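Local coordinates for protein UDP-N-Acetylglucosamine 2-Epimerase (Thermus thermophilus, PDB 1V4V) that probably interconverts UDP-N-acetylglucosamine and UDP-N-acetylmannosamine by epimerising the sugar at C2, at residues 36-41 with 57-63; 5-11 with 90-96; 62-66 with 78-83. The contacts are given in a common frame with arbitrary orientation. Residue numbers count along the deposited sequence, not the author numbering.

Interaction 1: residues 36-41 with 57-63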
ATOM      1  N   PRO A  36      19.098  10.445 -14.172  1.00 31.86           N
ATOM      2  CA  PRO A  36      17.666  10.581 -13.909  1.00 29.46           C
ATOM      3  C   PRO A  36      16.874  10.595 -15.210  1.00 28.70           C
ATOM      4  O   PRO A  36      17.356  11.077 -16.238  1.00 28.65           O
ATOM      5  CB  PRO A  36      17.587  11.909 -13.168  1.00 30.37           C
ATOM      6  CG  PRO A  36      18.633  12.726 -13.887  1.00 30.85           C
ATOM      7  CD  PRO A  36      19.788  11.745 -14.046  1.00 30.85           C
ATOM      8  N   LEU A  37      15.667  10.047 -15.166  1.00 25.77           N
ATOM      9  CA  LEU A  37      14.791  10.018 -16.331  1.00 26.08           C
ATOM     10  C   LEU A  37      13.393  10.393 -15.868  1.00 24.31           C
ATOM     11  O   LEU A  37      13.041  10.179 -14.706  1.00 23.90           O
ATOM     12  CB  LEU A  37      14.754   8.624 -16.953  1.00 26.72           C
ATOM     13  CG  LEU A  37      16.053   8.049 -17.522  1.00 29.40           C
ATOM     14  CD1 LEU A  37      15.797   6.613 -17.943  1.00 28.70           C
ATOM     15  CD2 LEU A  37      16.532   8.888 -18.705  1.00 29.06           C
ATOM     16  N   VAL A  38      12.595  10.940 -16.776  1.00 24.41           N
ATOM     17  CA  VAL A  38      11.235  11.339 -16.434  1.00 25.51           C
ATOM     18  C   VAL A  38      10.173  10.604 -17.238  1.00 24.88           C
ATOM     19  O   VAL A  38      10.207  10.580 -18.471  1.00 25.83           O
ATOM     20  CB  VAL A  38      11.034  12.864 -16.634  1.00 24.76           C
ATOM     21  CG1 VAL A  38       9.562  13.231 -16.483  1.00 25.99           C
ATOM     22  CG2 VAL A  38      11.865  13.627 -15.622  1.00 22.94           C
ATOM     23  N   LEU A  39       9.231  10.003 -16.518  1.00 24.09           N
ATOM     24  CA  LEU A  39       8.111   9.299 -17.123  1.00 23.05           C
ATOM     25  C   LEU A  39       6.865  10.085 -16.735  1.00 23.35           C
ATOM     26  O   LEU A  39       6.533  10.155 -15.555  1.00 22.45           O
ATOM     27  CB  LEU A  39       7.991   7.875 -16.565  1.00 23.82           C
ATOM     28  CG  LEU A  39       6.697   7.131 -16.927  1.00 24.26           C
ATOM     29  CD1 LEU A  39       6.616   6.917 -18.433  1.00 25.24           C
ATOM     30  CD2 LEU A  39       6.656   5.797 -16.197  1.00 25.09           C
ATOM     31  N   LEU A  40       6.197  10.699 -17.708  1.00 23.25           N
ATOM     32  CA  LEU A  40       4.975  11.443 -17.408  1.00 23.96           C
ATOM     33  C   LEU A  40       3.839  10.439 -17.333  1.00 25.28           C
ATOM     34  O   LEU A  40       3.773   9.511 -18.139  1.00 25.89           O
ATOM     35  CB  LEU A  40       4.693  12.495 -18.486  1.00 26.58           C
ATOM     36  CG  LEU A  40       5.786  13.562 -18.624  1.00 27.58           C
ATOM     37  CD1 LEU A  40       5.305  14.667 -19.554  1.00 28.41           C
ATOM     38  CD2 LEU A  40       6.128  14.135 -17.251  1.00 28.27           C
ATOM     39  N   THR A  41       2.936  10.633 -16.376  1.00 26.96           N
ATOM     40  CA  THR A  41       1.836   9.697 -16.176  1.00 26.69           C
ATOM     41  C   THR A  41       0.446  10.336 -16.193  1.00 28.00           C
ATOM     42  O   THR A  41      -0.546   9.674 -15.877  1.00 28.05           O
ATOM     43  CB  THR A  41       2.006   8.975 -14.822  1.00 26.95           C
ATOM     44  OG1 THR A  41       1.946   9.942 -13.764  1.00 27.23           O
ATOM     45  CG2 THR A  41       3.348   8.261 -14.749  1.00 26.17           C
ATOM     46  N   ILE A  57      14.074  20.844 -17.891  1.00 31.58           N
ATOM     47  CA  ILE A  57      13.887  19.395 -17.874  1.00 31.79           C
ATOM     48  C   ILE A  57      12.937  18.956 -18.987  1.00 31.08           C
ATOM     49  O   ILE A  57      11.936  19.616 -19.258  1.00 31.94           O
ATOM     50  CB  ILE A  57      13.311  18.934 -16.507  1.00 30.38           C
ATOM     51  CG1 ILE A  57      14.314  19.236 -15.394  1.00 29.14           C
ATOM     52  CG2 ILE A  57      13.001  17.434 -16.534  1.00 30.93           C
ATOM     53  CD1 ILE A  57      13.769  19.002 -13.994  1.00 28.75           C
ATOM     54  N   GLN A  58      13.265  17.841 -19.630  1.00 32.00           N
ATOM     55  CA  GLN A  58      12.444  17.291 -20.706  1.00 33.19           C
ATOM     56  C   GLN A  58      12.038  15.889 -20.266  1.00 32.46           C
ATOM     57  O   GLN A  58      12.787  15.238 -19.538  1.00 31.78           O
ATOM     58  CB  GLN A  58      13.261  17.190 -21.996  1.00 38.06           C
ATOM     59  CG  GLN A  58      14.345  18.252 -22.131  1.00 44.56           C
ATOM     60  CD  GLN A  58      13.794  19.662 -22.169  1.00 48.56           C
ATOM     61  OE1 GLN A  58      14.535  20.636 -22.011  1.00 52.57           O
ATOM     62  NE2 GLN A  58      12.488  19.784 -22.390  1.00 51.16           N
ATOM     63  N   GLU A  59      10.872  15.416 -20.696  1.00 33.18           N
ATOM     64  CA  GLU A  59      10.459  14.072 -20.299  1.00 32.82           C
ATOM     65  C   GLU A  59      11.079  13.067 -21.256  1.00 32.34           C
ATOM     66  O   GLU A  59      11.430  13.407 -22.386  1.00 32.75           O
ATOM     67  CB  GLU A  59       8.929  13.924 -20.293  1.00 36.12           C
ATOM     68  CG  GLU A  59       8.292  13.410 -21.582  1.00 36.88           C
ATOM     69  CD  GLU A  59       8.059  14.501 -22.601  1.00 39.40           C
ATOM     70  OE1 GLU A  59       7.382  14.231 -23.617  1.00 40.23           O
ATOM     71  OE2 GLU A  59       8.547  15.629 -22.385  1.00 42.62           O
ATOM     72  N   ASP A  60      11.216  11.831 -20.795  1.00 31.42           N
ATOM     73  CA  ASP A  60      11.802  10.770 -21.602  1.00 31.39           C
ATOM     74  C   ASP A  60      10.743   9.848 -22.186  1.00 31.39           C
ATOM     75  O   ASP A  60      10.940   9.262 -23.248  1.00 31.60           O
ATOM     76  CB  ASP A  60      12.781   9.965 -20.750  1.00 30.88           C
ATOM     77  CG  ASP A  60      14.002  10.771 -20.360  1.00 33.84           C
ATOM     78  OD1 ASP A  60      14.876  10.981 -21.228  1.00 33.29           O
ATOM     79  OD2 ASP A  60      14.084  11.204 -19.194  1.00 33.62           O
ATOM     80  N   ARG A  61       9.614   9.731 -21.493  1.00 29.78           N
ATOM     81  CA  ARG A  61       8.532   8.867 -21.950  1.00 29.23           C
ATOM     82  C   ARG A  61       7.206   9.321 -21.344  1.00 29.42           C
ATOM     83  O   ARG A  61       7.188  10.001 -20.319  1.00 26.57           O
ATOM     84  CB  ARG A  61       8.837   7.419 -21.557  1.00 31.04           C
ATOM     85  CG  ARG A  61       7.844   6.391 -22.072  1.00 36.34           C
ATOM     86  CD  ARG A  61       8.503   5.024 -22.192  1.00 37.02           C
ATOM     87  NE  ARG A  61       7.544   3.964 -22.492  1.00 39.37           N
ATOM     88  CZ  ARG A  61       7.886   2.755 -22.924  1.00 39.91           C
ATOM     89  NH1 ARG A  61       9.164   2.456 -23.114  1.00 38.73           N
ATOM     90  NH2 ARG A  61       6.951   1.841 -23.156  1.00 40.13           N
ATOM     91  N   ASN A  62       6.104   8.954 -21.990  1.00 28.31           N
ATOM     92  CA  ASN A  62       4.772   9.322 -21.518  1.00 30.28           C
ATOM     93  C   ASN A  62       3.849   8.113 -21.555  1.00 29.30           C
ATOM     94  O   ASN A  62       3.931   7.298 -22.471  1.00 27.74           O
ATOM     95  CB  ASN A  62       4.156  10.406 -22.410  1.00 32.99           C
ATOM     96  CG  ASN A  62       5.022  11.639 -22.525  1.00 39.33           C
ATOM     97  OD1 ASN A  62       6.094  11.614 -23.137  1.00 43.87           O
ATOM     98  ND2 ASN A  62       4.559  12.736 -21.937  1.00 40.53           N
ATOM     99  N   LEU A  63       2.971   7.993 -20.563  1.00 27.94           N
ATOM    100  CA  LEU A  63       2.014   6.894 -20.560  1.00 28.67           C
ATOM    101  C   LEU A  63       0.829   7.370 -21.396  1.00 29.58           C
ATOM    102  O   LEU A  63       0.655   8.567 -21.600  1.00 30.38           O
ATOM    103  CB  LEU A  63       1.553   6.571 -19.137  1.00 25.85           C
ATOM    104  CG  LEU A  63       2.612   6.032 -18.178  1.00 22.72           C
ATOM    105  CD1 LEU A  63       1.940   5.604 -16.867  1.00 25.24           C
ATOM    106  CD2 LEU A  63       3.332   4.843 -18.815  1.00 23.40           C
TER

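Interaction 2: residues 5-11 with 90-96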
HETATM    1  N   MSE A   5      25.671   4.897 -14.761  1.00 58.94           N
HETATM    2  CA  MSE A   5      25.267   3.556 -15.166  1.00 58.01           C
HETATM    3  C   MSE A   5      23.872   3.205 -14.649  1.00 55.31           C
HETATM    4  O   MSE A   5      23.106   2.524 -15.331  1.00 55.27           O
HETATM    5  CB  MSE A   5      26.280   2.510 -14.673  1.00 61.12           C
HETATM    6  CG  MSE A   5      26.055   2.009 -13.247  1.00 65.70           C
HETATM    7 SE   MSE A   5      26.671   3.182 -11.831  1.00 72.16          SE
HETATM    8  CE  MSE A   5      27.952   1.996 -11.011  1.00 70.31           C
ATOM      9  N   LYS A   6      23.545   3.672 -13.446  1.00 51.08           N
ATOM     10  CA  LYS A   6      22.237   3.400 -12.856  1.00 47.98           C
ATOM     11  C   LYS A   6      21.208   4.391 -13.392  1.00 45.21           C
ATOM     12  O   LYS A   6      21.530   5.551 -13.655  1.00 44.54           O
ATOM     13  CB  LYS A   6      22.298   3.515 -11.330  1.00 49.52           C
ATOM     14  CG  LYS A   6      23.272   2.568 -10.637  1.00 51.05           C
ATOM     15  CD  LYS A   6      22.931   1.108 -10.896  1.00 52.90           C
ATOM     16  CE  LYS A   6      23.620   0.193  -9.889  1.00 54.05           C
ATOM     17  NZ  LYS A   6      25.086   0.441  -9.801  1.00 55.32           N
ATOM     18  N   ARG A   7      19.972   3.932 -13.553  1.00 40.55           N
ATOM     19  CA  ARG A   7      18.917   4.801 -14.053  1.00 35.92           C
ATOM     20  C   ARG A   7      17.820   4.978 -13.005  1.00 32.96           C
ATOM     21  O   ARG A   7      17.329   4.005 -12.429  1.00 30.17           O
ATOM     22  CB  ARG A   7      18.341   4.230 -15.351  1.00 37.19           C
ATOM     23  CG  ARG A   7      19.406   3.916 -16.404  1.00 39.91           C
ATOM     24  CD  ARG A   7      18.789   3.636 -17.768  1.00 43.17           C
ATOM     25  NE  ARG A   7      19.713   2.967 -18.684  1.00 48.97           N
ATOM     26  CZ  ARG A   7      20.916   3.426 -19.023  1.00 51.19           C
ATOM     27  NH1 ARG A   7      21.367   4.569 -18.526  1.00 52.77           N
ATOM     28  NH2 ARG A   7      21.673   2.737 -19.866  1.00 52.24           N
ATOM     29  N   VAL A   8      17.450   6.230 -12.755  1.00 30.79           N
ATOM     30  CA  VAL A   8      16.420   6.550 -11.770  1.00 28.32           C
ATOM     31  C   VAL A   8      15.271   7.254 -12.470  1.00 27.94           C
ATOM     32  O   VAL A   8      15.420   8.370 -12.963  1.00 28.58           O
ATOM     33  CB  VAL A   8      16.980   7.473 -10.666  1.00 28.98           C
ATOM     34  CG1 VAL A   8      15.902   7.773  -9.628  1.00 28.48           C
ATOM     35  CG2 VAL A   8      18.173   6.814 -10.010  1.00 29.29           C
ATOM     36  N   VAL A   9      14.121   6.595 -12.515  1.00 25.73           N
ATOM     37  CA  VAL A   9      12.964   7.166 -13.179  1.00 24.50           C
ATOM     38  C   VAL A   9      12.047   7.904 -12.213  1.00 23.18           C
ATOM     39  O   VAL A   9      11.625   7.350 -11.198  1.00 23.29           O
ATOM     40  CB  VAL A   9      12.143   6.064 -13.906  1.00 24.34           C
ATOM     41  CG1 VAL A   9      10.910   6.673 -14.581  1.00 24.66           C
ATOM     42  CG2 VAL A   9      13.017   5.363 -14.952  1.00 24.05           C
ATOM     43  N   LEU A  10      11.774   9.165 -12.522  1.00 22.05           N
ATOM     44  CA  LEU A  10      10.858   9.962 -11.716  1.00 23.23           C
ATOM     45  C   LEU A  10       9.550   9.935 -12.489  1.00 22.18           C
ATOM     46  O   LEU A  10       9.491  10.384 -13.632  1.00 23.17           O
ATOM     47  CB  LEU A  10      11.348  11.408 -11.574  1.00 23.85           C
ATOM     48  CG  LEU A  10      12.612  11.623 -10.748  1.00 26.93           C
ATOM     49  CD1 LEU A  10      13.833  11.178 -11.546  1.00 27.27           C
ATOM     50  CD2 LEU A  10      12.732  13.100 -10.391  1.00 27.94           C
ATOM     51  N   ALA A  11       8.507   9.392 -11.871  1.00 23.27           N
ATOM     52  CA  ALA A  11       7.211   9.291 -12.518  1.00 23.30           C
ATOM     53  C   ALA A  11       6.176  10.176 -11.834  1.00 23.20           C
ATOM     54  O   ALA A  11       5.930  10.034 -10.642  1.00 24.96           O
ATOM     55  CB  ALA A  11       6.749   7.841 -12.499  1.00 25.94           C
HETATM   56  N   MSE A  90      12.621   1.263 -20.014  1.00 30.31           N
HETATM   57  CA  MSE A  90      13.491   2.400 -19.726  1.00 29.50           C
HETATM   58  C   MSE A  90      14.710   1.934 -18.930  1.00 29.18           C
HETATM   59  O   MSE A  90      15.638   2.713 -18.695  1.00 29.21           O
HETATM   60  CB  MSE A  90      12.738   3.471 -18.926  1.00 27.42           C
HETATM   61  CG  MSE A  90      11.639   4.176 -19.700  1.00 26.55           C
HETATM   62 SE   MSE A  90      10.482   5.235 -18.533  1.00 29.12          SE
HETATM   63  CE  MSE A  90      11.423   6.933 -18.655  1.00 26.30           C
ATOM     64  N   GLY A  91      14.691   0.670 -18.510  1.00 28.71           N
ATOM     65  CA  GLY A  91      15.798   0.102 -17.751  1.00 27.84           C
ATOM     66  C   GLY A  91      15.980   0.669 -16.353  1.00 28.70           C
ATOM     67  O   GLY A  91      17.098   0.740 -15.836  1.00 26.97           O
ATOM     68  N   ALA A  92      14.875   1.050 -15.721  1.00 27.31           N
ATOM     69  CA  ALA A  92      14.921   1.635 -14.387  1.00 28.02           C
ATOM     70  C   ALA A  92      15.540   0.755 -13.310  1.00 26.81           C
ATOM     71  O   ALA A  92      15.195  -0.419 -13.173  1.00 29.65           O
ATOM     72  CB  ALA A  92      13.502   2.058 -13.955  1.00 26.51           C
ATOM     73  N   ASP A  93      16.451   1.341 -12.537  1.00 25.80           N
ATOM     74  CA  ASP A  93      17.100   0.649 -11.432  1.00 26.89           C
ATOM     75  C   ASP A  93      16.475   1.134 -10.131  1.00 27.28           C
ATOM     76  O   ASP A  93      16.662   0.537  -9.065  1.00 26.94           O
ATOM     77  CB  ASP A  93      18.604   0.936 -11.413  1.00 29.40           C
ATOM     78  CG  ASP A  93      19.335   0.280 -12.567  1.00 30.82           C
ATOM     79  OD1 ASP A  93      19.689   0.984 -13.537  1.00 28.48           O
ATOM     80  OD2 ASP A  93      19.544  -0.948 -12.499  1.00 33.43           O
ATOM     81  N   TYR A  94      15.723   2.226 -10.230  1.00 27.03           N
ATOM     82  CA  TYR A  94      15.054   2.802  -9.074  1.00 26.00           C
ATOM     83  C   TYR A  94      13.934   3.695  -9.591  1.00 24.78           C
ATOM     84  O   TYR A  94      14.055   4.303 -10.653  1.00 23.64           O
ATOM     85  CB  TYR A  94      16.045   3.624  -8.238  1.00 25.54           C
ATOM     86  CG  TYR A  94      15.706   3.676  -6.765  1.00 25.56           C
ATOM     87  CD1 TYR A  94      14.747   4.564  -6.272  1.00 24.86           C
ATOM     88  CD2 TYR A  94      16.308   2.796  -5.867  1.00 26.93           C
ATOM     89  CE1 TYR A  94      14.397   4.563  -4.921  1.00 24.01           C
ATOM     90  CE2 TYR A  94      15.968   2.791  -4.526  1.00 25.64           C
ATOM     91  CZ  TYR A  94      15.012   3.673  -4.059  1.00 24.69           C
ATOM     92  OH  TYR A  94      14.679   3.637  -2.729  1.00 26.01           O
ATOM     93  N   VAL A  95      12.839   3.754  -8.845  1.00 24.97           N
ATOM     94  CA  VAL A  95      11.705   4.576  -9.235  1.00 23.92           C
ATOM     95  C   VAL A  95      11.310   5.512  -8.102  1.00 22.84           C
ATOM     96  O   VAL A  95      11.239   5.109  -6.947  1.00 24.48           O
ATOM     97  CB  VAL A  95      10.479   3.711  -9.595  1.00 24.96           C
ATOM     98  CG1 VAL A  95       9.316   4.612 -10.021  1.00 24.56           C
ATOM     99  CG2 VAL A  95      10.831   2.750 -10.719  1.00 28.52           C
ATOM    100  N   LEU A  96      11.063   6.769  -8.442  1.00 24.10           N
ATOM    101  CA  LEU A  96      10.647   7.746  -7.449  1.00 22.10           C
ATOM    102  C   LEU A  96       9.248   8.231  -7.798  1.00 20.60           C
ATOM    103  O   LEU A  96       8.966   8.558  -8.946  1.00 20.31           O
ATOM    104  CB  LEU A  96      11.610   8.943  -7.422  1.00 23.45           C
ATOM    105  CG  LEU A  96      13.039   8.708  -6.919  1.00 23.60           C
ATOM    106  CD1 LEU A  96      13.827  10.009  -6.989  1.00 25.91           C
ATOM    107  CD2 LEU A  96      13.013   8.190  -5.492  1.00 24.96           C
TER

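Interaction 3: residues 62-66 with 78-83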
ATOM      1  N   ASN A  62       6.104   8.954 -21.990  1.00 28.31           N
ATOM      2  CA  ASN A  62       4.772   9.322 -21.518  1.00 30.28           C
ATOM      3  C   ASN A  62       3.849   8.113 -21.555  1.00 29.30           C
ATOM      4  O   ASN A  62       3.931   7.298 -22.471  1.00 27.74           O
ATOM      5  CB  ASN A  62       4.156  10.406 -22.410  1.00 32.99           C
ATOM      6  CG  ASN A  62       5.022  11.639 -22.525  1.00 39.33           C
ATOM      7  OD1 ASN A  62       6.094  11.614 -23.137  1.00 43.87           O
ATOM      8  ND2 ASN A  62       4.559  12.736 -21.937  1.00 40.53           N
ATOM      9  N   LEU A  63       2.971   7.993 -20.563  1.00 27.94           N
ATOM     10  CA  LEU A  63       2.014   6.894 -20.560  1.00 28.67           C
ATOM     11  C   LEU A  63       0.829   7.370 -21.396  1.00 29.58           C
ATOM     12  O   LEU A  63       0.655   8.567 -21.600  1.00 30.38           O
ATOM     13  CB  LEU A  63       1.553   6.571 -19.137  1.00 25.85           C
ATOM     14  CG  LEU A  63       2.612   6.032 -18.178  1.00 22.72           C
ATOM     15  CD1 LEU A  63       1.940   5.604 -16.867  1.00 25.24           C
ATOM     16  CD2 LEU A  63       3.332   4.843 -18.815  1.00 23.40           C
ATOM     17  N   ASP A  64       0.024   6.437 -21.888  1.00 31.79           N
ATOM     18  CA  ASP A  64      -1.135   6.785 -22.702  1.00 32.55           C
ATOM     19  C   ASP A  64      -2.356   6.837 -21.790  1.00 32.51           C
ATOM     20  O   ASP A  64      -2.887   5.805 -21.384  1.00 30.00           O
ATOM     21  CB  ASP A  64      -1.315   5.743 -23.809  1.00 35.02           C
ATOM     22  CG  ASP A  64      -2.378   6.132 -24.813  1.00 38.72           C
ATOM     23  OD1 ASP A  64      -2.354   5.592 -25.939  1.00 38.84           O
ATOM     24  OD2 ASP A  64      -3.243   6.967 -24.477  1.00 41.97           O
ATOM     25  N   VAL A  65      -2.793   8.052 -21.471  1.00 33.96           N
ATOM     26  CA  VAL A  65      -3.925   8.250 -20.574  1.00 38.19           C
ATOM     27  C   VAL A  65      -5.094   8.979 -21.229  1.00 39.81           C
ATOM     28  O   VAL A  65      -4.906   9.978 -21.919  1.00 40.48           O
ATOM     29  CB  VAL A  65      -3.478   9.041 -19.320  1.00 37.87           C
ATOM     30  CG1 VAL A  65      -4.654   9.266 -18.386  1.00 38.38           C
ATOM     31  CG2 VAL A  65      -2.364   8.286 -18.607  1.00 38.26           C
HETATM   32  N   MSE A  66      -6.304   8.474 -21.000  1.00 43.49           N
HETATM   33  CA  MSE A  66      -7.510   9.082 -21.560  1.00 46.94           C
HETATM   34  C   MSE A  66      -7.705  10.476 -20.964  1.00 47.84           C
HETATM   35  O   MSE A  66      -7.245  10.755 -19.859  1.00 46.49           O
HETATM   36  CB  MSE A  66      -8.744   8.225 -21.235  1.00 50.73           C
HETATM   37  CG  MSE A  66      -8.655   6.754 -21.633  1.00 53.66           C
HETATM   38 SE   MSE A  66     -10.264   5.740 -21.169  1.00 61.44          SE
HETATM   39  CE  MSE A  66     -11.130   7.031 -20.028  1.00 57.25           C
ATOM     40  N   ARG A  78      -5.868   0.677 -16.438  1.00 24.69           N
ATOM     41  CA  ARG A  78      -5.308   1.315 -17.632  1.00 26.69           C
ATOM     42  C   ARG A  78      -3.841   1.694 -17.426  1.00 26.66           C
ATOM     43  O   ARG A  78      -3.022   1.602 -18.343  1.00 28.70           O
ATOM     44  CB  ARG A  78      -6.119   2.573 -17.972  1.00 31.75           C
ATOM     45  CG  ARG A  78      -5.553   3.406 -19.115  1.00 37.07           C
ATOM     46  CD  ARG A  78      -6.427   3.317 -20.349  1.00 44.78           C
ATOM     47  NE  ARG A  78      -5.828   3.996 -21.494  1.00 47.90           N
ATOM     48  CZ  ARG A  78      -6.288   3.905 -22.738  1.00 50.64           C
ATOM     49  NH1 ARG A  78      -7.356   3.164 -23.000  1.00 49.85           N
ATOM     50  NH2 ARG A  78      -5.673   4.546 -23.722  1.00 50.76           N
ATOM     51  N   ILE A  79      -3.513   2.116 -16.211  1.00 25.25           N
ATOM     52  CA  ILE A  79      -2.156   2.530 -15.881  1.00 24.01           C
ATOM     53  C   ILE A  79      -1.163   1.402 -15.610  1.00 24.53           C
ATOM     54  O   ILE A  79      -0.054   1.403 -16.133  1.00 24.04           O
ATOM     55  CB  ILE A  79      -2.153   3.445 -14.630  1.00 24.55           C
ATOM     56  CG1 ILE A  79      -2.929   4.731 -14.916  1.00 25.36           C
ATOM     57  CG2 ILE A  79      -0.722   3.720 -14.174  1.00 24.72           C
ATOM     58  CD1 ILE A  79      -2.354   5.581 -16.046  1.00 28.69           C
ATOM     59  N   LEU A  80      -1.567   0.440 -14.790  1.00 24.43           N
ATOM     60  CA  LEU A  80      -0.682  -0.641 -14.379  1.00 25.03           C
ATOM     61  C   LEU A  80       0.194  -1.358 -15.415  1.00 25.25           C
ATOM     62  O   LEU A  80       1.415  -1.377 -15.278  1.00 25.44           O
ATOM     63  CB  LEU A  80      -1.479  -1.685 -13.586  1.00 27.06           C
ATOM     64  CG  LEU A  80      -0.641  -2.718 -12.830  1.00 28.50           C
ATOM     65  CD1 LEU A  80       0.270  -2.005 -11.832  1.00 30.98           C
ATOM     66  CD2 LEU A  80      -1.564  -3.694 -12.098  1.00 30.56           C
ATOM     67  N   PRO A  81      -0.411  -1.949 -16.458  1.00 25.65           N
ATOM     68  CA  PRO A  81       0.392  -2.659 -17.462  1.00 25.91           C
ATOM     69  C   PRO A  81       1.377  -1.794 -18.235  1.00 25.89           C
ATOM     70  O   PRO A  81       2.547  -2.145 -18.373  1.00 26.11           O
ATOM     71  CB  PRO A  81      -0.661  -3.280 -18.383  1.00 26.67           C
ATOM     72  CG  PRO A  81      -1.881  -3.396 -17.496  1.00 26.89           C
ATOM     73  CD  PRO A  81      -1.845  -2.078 -16.760  1.00 24.64           C
ATOM     74  N   GLN A  82       0.900  -0.674 -18.762  1.00 26.25           N
ATOM     75  CA  GLN A  82       1.776   0.190 -19.534  1.00 26.75           C
ATOM     76  C   GLN A  82       2.859   0.826 -18.671  1.00 26.65           C
ATOM     77  O   GLN A  82       3.926   1.157 -19.171  1.00 24.11           O
ATOM     78  CB  GLN A  82       0.967   1.265 -20.262  1.00 27.90           C
ATOM     79  CG  GLN A  82       0.259   2.259 -19.371  1.00 26.98           C
ATOM     80  CD  GLN A  82      -0.420   3.346 -20.179  1.00 29.39           C
ATOM     81  OE1 GLN A  82       0.181   3.926 -21.090  1.00 28.26           O
ATOM     82  NE2 GLN A  82      -1.673   3.632 -19.851  1.00 26.52           N
ATOM     83  N   ALA A  83       2.588   0.997 -17.377  1.00 25.68           N
ATOM     84  CA  ALA A  83       3.590   1.574 -16.479  1.00 24.94           C
ATOM     85  C   ALA A  83       4.697   0.548 -16.250  1.00 24.68           C
ATOM     86  O   ALA A  83       5.884   0.882 -16.272  1.00 24.29           O
ATOM     87  CB  ALA A  83       2.958   1.965 -15.142  1.00 24.34           C
TER

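Interaction 1: residues 36-41 with 57-63
Strand 34-40, helix 45-53 and the short strand 61-62 form a beta-alpha-beta unit, and this contact is where its two strands meet, side by side and parallel, at one margin of the Rossmann-like sheet of the N-terminal domain. Starting at Leu37, the approach is still made by a side chain: the Asp60 carboxylate reaches in, with OD2 3.4 Å from Leu37 CD2, and takes the next amide, Val38 N to Asp60 OD2, at 2.9 Å. An aspartate thus stands in for a backbone carbonyl before the regular ladder begins. Val38 O then accepts two hydrogen bonds, from Asp60 N at 2.8 Å and from Arg61 N at 3.2 Å, while its side chain packs with CG2 4.1 Å from Ile57 CG2, close to Tyr25 of helix 15-29. Leu39 pairs with Arg61, and both side chains leave on the face covered by helix 72-89; Leu39 CD1 lies 3.9 Å from Arg61 CB and 3.9 Å from Leu63 CD2. The Arg61 guanidinium runs on to a salt bridge with Glu89. Leu40 faces the other way, its CG 3.6 Å from Glu59 CB, and Glu59 in turn is held by Arg49 of the connecting helix. The parallel ladder itself closes around Leu40, whose N donates to Arg61 O at 2.9 Å and whose O accepts from Leu63 N at 3.0 Å. Past the end of the strand, Thr41 adds one last touch, its CG2 sitting 3.7 Å from Leu63 CD1.

Interaction 2: residues 5-11 with 90-96
Backbone pairing dominates here. Strand 6-11 runs parallel to 94-96, the short axes 4.7 Å apart at closest approach and 24° from aligned, with Val8 opposite Tyr94, Val9 opposite Val95 and Leu10 opposite Leu96. Val9 bonds to the residues on either side of its partner Val95: Val9 N donates to Tyr94 O at 3.0 Å, and Val9 O accepts from Leu96 N at 2.9 Å. Ala11 N continues the ladder to Leu96 O at 3.1 Å.

At the start of the strand the polar work passes to Asp93. Its carboxylate OD1 accepts from Arg7 N at 3.0 Å, and its own N donates to Arg7 O at 2.8 Å, so the two residues clasp each other through a side chain and the backbone; Tyr94 N adds only a weak bond to Arg7 O at 3.3 Å.

Apolar contacts lie on both faces. On one, Val8 CG1 meets Leu96 CD1 at 4.0 Å, and helices 15-29 and 353-364 pack over these side chains. On the other, Val9 CG2 touches Ala92 CB at 3.5 Å and Val9 CG1 approaches CE of Met90 (selenomethionine) at 4.1 Å. Met90 directly follows helix 72-89, and Gly91, the first residue to leave helical phi/psi, turns the chain in a Schellman motif, using a positive phi that favours glycine.

The two strands lie side by side although some 80 residues separate them in sequence. They are the first and fourth strands along the chain, neighbours in the order 3-2-1-4-5-6-7, at which a Rossmann-like fold reverses its direction of strand addition.

Interaction 3: residues 62-66 with 78-83
Gln82, Leu63 and Arg78 bury the most area where the loop after strand 61-62 folds back against helix 72-89, the helix that carries the chain from this edge strand towards strand 94-98 in the Rossmann-like N-terminal domain. Leu63 supplies the greasy part. It points at the helix and slots beside Ile79 and Ala83, with CD1 4.2 Å from Ile79 CG2 and 4.2 Å from Ala83 CB, while its backbone N is still hydrogen-bonded to Leu40 of the neighbouring strand. Val65 extends this patch by setting CG2 3.7 Å from Ile79 CD1. Behind the helix, Ile79 and Ala83 rest on helix 102-113, so the apolar seam continues inward.

Arg78, one turn before Gln82, works at the more open side. Its NH2 forms a 3.5 Å salt bridge with Asp64 OD2, and its NE makes a weak hydrogen bond, also 3.5 Å, to Asp64 O. The methylene CG of Met66 (selenomethionine) lies over one face of the guanidinium, 3.9 Å from Arg78 CZ. On another side of the same helix Leu80 and Pro81 pack against Ala76 and Ala77 of the second subunit, which places this contact beside the dimer interface.

Gln82 is the polar clamp. Its side-chain amide meets both the N and the O of Asp64, and NE2 is further anchored to Arg78 O at 2.9 Å. The clamp itself is tight: Asp64 N to Gln82 OE1 measures 2.6 Å, and Gln82 NE2 to Asp64 O 2.9 Å.

All three contacts sit in the N-terminal domain. Interactions 1 and 2, centres 11 Å apart, are adjoining seams of one sheet: strand 34-40 pairs with 61-62 on one side and with 6-12 on the other, where Leu37 N lies 2.8 Å from Val8 O and Leu37 O 2.7 Å from Leu10 N, both probable hydrogen bonds. Interaction 3 begins where interaction 1 ends, sharing Asn62 and Leu63; their centres are 13 Å apart, and Thr41 O lies 3.6 Å from Val65 CG2. Interactions 2 and 3 do not touch, with nearest atoms about 7 Å apart, but helix 72-89 connects them. In interaction 2, the Asp93 side chain lies about 4 Å from an acetic acid molecule, probably from crystallisation.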